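Local structure of capsid protein VP1 (Human polyomavirus 12, 6Y5Z) at residues 21-26 with 263-268. The protein probably forms the outer T=7 icosahedral capsid of the virus, built from 72 pentamers of this protein, and takes part in attachment to host cells. Numbering follows the deposited sequence.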
loop_
_atom_site.group_PDB
_atom_site.type_symbol
_atom_site.label_atom_id
_atom_site.label_comp_id
_atom_site.label_asym_id
_atom_site.label_seq_id
_atom_site.Cartn_x
_atom_site.Cartn_y
_atom_site.Cartn_z
ATOM N N GLN D 21 9.698 -31.117 -12.620
ATOM C CA GLN D 21 9.082 -29.774 -12.790
ATOM C C GLN D 21 8.012 -29.923 -13.874
ATOM O O GLN D 21 8.284 -30.590 -14.886
ATOM C CB GLN D 21 10.098 -28.686 -13.176
ATOM C CG GLN D 21 11.233 -28.461 -12.171
ATOM C CD GLN D 21 10.909 -27.639 -10.939
ATOM O OE1 GLN D 21 11.506 -27.813 -9.869
ATOM N NE2 GLN D 21 9.972 -26.713 -11.074
ATOM N N ILE D 22 6.826 -29.378 -13.639
ATOM C CA ILE D 22 5.697 -29.393 -14.611
ATOM C C ILE D 22 5.398 -27.932 -14.920
ATOM O O ILE D 22 5.107 -27.176 -13.960
ATOM C CB ILE D 22 4.471 -30.086 -13.999
ATOM C CG1 ILE D 22 4.769 -31.546 -13.643
ATOM C CG2 ILE D 22 3.275 -29.959 -14.920
ATOM C CD1 ILE D 22 5.190 -32.392 -14.826
ATOM N N GLU D 23 5.413 -27.539 -16.185
ATOM C CA GLU D 23 5.069 -26.153 -16.545
ATOM C C GLU D 23 3.854 -26.148 -17.463
ATOM O O GLU D 23 3.613 -27.123 -18.201
ATOM C CB GLU D 23 6.307 -25.453 -17.104
ATOM C CG GLU D 23 6.634 -25.772 -18.535
ATOM C CD GLU D 23 7.797 -24.954 -19.094
ATOM O OE1 GLU D 23 8.149 -25.216 -20.264
ATOM O OE2 GLU D 23 8.374 -24.061 -18.370
ATOM N N ALA D 24 3.072 -25.082 -17.380
ATOM C CA ALA D 24 1.873 -24.902 -18.219
ATOM C C ALA D 24 1.534 -23.425 -18.293
ATOM O O ALA D 24 1.766 -22.702 -17.308
ATOM C CB ALA D 24 0.729 -25.692 -17.665
ATOM N N PHE D 25 0.945 -23.008 -19.412
ATOM C CA PHE D 25 0.237 -21.713 -19.536
ATOM C C PHE D 25 -1.256 -22.043 -19.591
ATOM O O PHE D 25 -1.631 -22.947 -20.339
ATOM C CB PHE D 25 0.696 -20.940 -20.772
ATOM C CG PHE D 25 2.087 -20.335 -20.747
ATOM C CD1 PHE D 25 2.310 -19.076 -20.218
ATOM C CD2 PHE D 25 3.153 -20.991 -21.338
ATOM C CE1 PHE D 25 3.576 -18.500 -20.259
ATOM C CE2 PHE D 25 4.421 -20.422 -21.376
ATOM C CZ PHE D 25 4.628 -19.174 -20.843
ATOM N N LEU D 26 -2.075 -21.377 -18.784
ATOM C CA LEU D 26 -3.552 -21.410 -18.888
ATOM C C LEU D 26 -4.016 -20.105 -19.526
ATOM O O LEU D 26 -3.742 -19.040 -18.969
ATOM C CB LEU D 26 -4.172 -21.648 -17.511
ATOM C CG LEU D 26 -4.237 -23.110 -17.075
ATOM C CD1 LEU D 26 -2.869 -23.769 -17.021
ATOM C CD2 LEU D 26 -4.939 -23.232 -15.735
ATOM N N PRO D 263 -3.184 -14.401 -19.646
ATOM C CA PRO D 263 -2.781 -15.772 -19.364
ATOM C C PRO D 263 -1.908 -15.859 -18.120
ATOM O O PRO D 263 -1.265 -14.893 -17.771
ATOM C CB PRO D 263 -1.957 -16.223 -20.574
ATOM C CG PRO D 263 -1.958 -15.046 -21.516
ATOM C CD PRO D 263 -2.482 -13.835 -20.796
ATOM N N ARG D 264 -1.885 -17.040 -17.522
ATOM C CA ARG D 264 -1.035 -17.328 -16.359
ATOM C C ARG D 264 -0.131 -18.516 -16.664
ATOM O O ARG D 264 -0.618 -19.570 -17.111
ATOM C CB ARG D 264 -1.906 -17.577 -15.128
ATOM C CG ARG D 264 -1.127 -17.948 -13.879
ATOM C CD ARG D 264 -2.033 -18.061 -12.669
ATOM N NE ARG D 264 -2.548 -16.797 -12.133
ATOM C CZ ARG D 264 -1.969 -16.055 -11.190
ATOM N NH1 ARG D 264 -2.554 -14.946 -10.761
ATOM N NH2 ARG D 264 -0.785 -16.405 -10.704
ATOM N N TYR D 265 1.128 -18.364 -16.297
ATOM C CA TYR D 265 2.148 -19.431 -16.300
ATOM C C TYR D 265 2.235 -20.076 -14.922
ATOM O O TYR D 265 2.176 -19.366 -13.878
ATOM C CB TYR D 265 3.503 -18.825 -16.638
ATOM C CG TYR D 265 4.658 -19.780 -16.624
ATOM C CD1 TYR D 265 4.834 -20.717 -17.625
ATOM C CD2 TYR D 265 5.570 -19.750 -15.587
ATOM C CE1 TYR D 265 5.911 -21.596 -17.598
ATOM C CE2 TYR D 265 6.678 -20.580 -15.574
ATOM C CZ TYR D 265 6.828 -21.531 -16.556
ATOM O OH TYR D 265 7.949 -22.328 -16.478
ATOM N N PHE D 266 2.482 -21.381 -14.921
ATOM C CA PHE D 266 2.766 -22.189 -13.719
ATOM C C PHE D 266 4.018 -23.011 -13.970
ATOM O O PHE D 266 4.104 -23.659 -15.030
ATOM C CB PHE D 266 1.650 -23.180 -13.390
ATOM C CG PHE D 266 0.301 -22.585 -13.067
ATOM C CD1 PHE D 266 -0.534 -22.083 -14.062
ATOM C CD2 PHE D 266 -0.176 -22.619 -11.771
ATOM C CE1 PHE D 266 -1.795 -21.599 -13.750
ATOM C CE2 PHE D 266 -1.441 -22.139 -11.464
ATOM C CZ PHE D 266 -2.257 -21.647 -12.458
ATOM N N ASN D 267 4.943 -23.021 -13.009
ATOM C CA ASN D 267 6.044 -24.016 -12.983
ATOM C C ASN D 267 6.036 -24.622 -11.592
ATOM O O ASN D 267 6.440 -23.940 -10.639
ATOM C CB ASN D 267 7.402 -23.418 -13.342
ATOM C CG ASN D 267 8.457 -24.495 -13.510
ATOM O OD1 ASN D 267 8.380 -25.534 -12.882
ATOM N ND2 ASN D 267 9.387 -24.307 -14.427
ATOM N N VAL D 268 5.563 -25.854 -11.505
ATOM C CA VAL D 268 5.365 -26.563 -10.212
ATOM C C VAL D 268 6.498 -27.551 -10.008
ATOM O O VAL D 268 6.775 -28.375 -10.923
ATOM C CB VAL D 268 3.996 -27.256 -10.144
ATOM C CG1 VAL D 268 3.787 -27.973 -8.819
ATOM C CG2 VAL D 268 2.884 -26.254 -10.395
HETATM O O HOH W 1 9.111 -24.245 -9.815
#
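Phe-25 and Tyr-265 pack edge to face across two antiparallel strands, 21-26 and 264-268. This is the tightly packed part of the contact. CD1 of Tyr-265 sits over the centre of the Phe-25 ring, 3.6 Å from Phe-25 CZ, with the ring planes 52° apart. Tyr-265 CG is anti to the backbone N (chi1 178°), which carries the ring along its own strand to Glu-23. There the phenol OH donates to Glu-23 OE2 at 2.6 Å, on the anti side of the carboxylate. Asn-267 ND2 adds a weak bond to the same hydroxyl. Six backbone hydrogen bonds join the hydrogen-bonded pairs Ile-22/Val-268, Ala-24/Phe-266 and Leu-26/Arg-264. The face bearing these pairs turns to the jelly-roll core. Leu-26 CD2 lies 4.1 Å from Phe-266 CE1, and Phe-128, Val-130, Leu-240 and Cys-242 close over this face. Buried Arg-264 turns away to a salt bridge with Asp-244.

The looser, wetter end is at exposed Gln-21. Its NE2 donates a hydrogen bond to Asn-267 OD1 at 2.7 Å, from above that carbonyl plane (40° out of it). A water bridges NE2 to Asn-267 O. Leu-168 and Pro-191 of a second subunit pack on Phe-25 and Tyr-265. The chemistry thus divides by face: mostly apolar packing, with the Arg-264 to Asp-244 salt bridge among it, joins the strand pair to the core, while aromatic and polar groups meet the neighbouring subunit, where the tyrosine bond would be expected to stabilise the Glu-23 carboxylate.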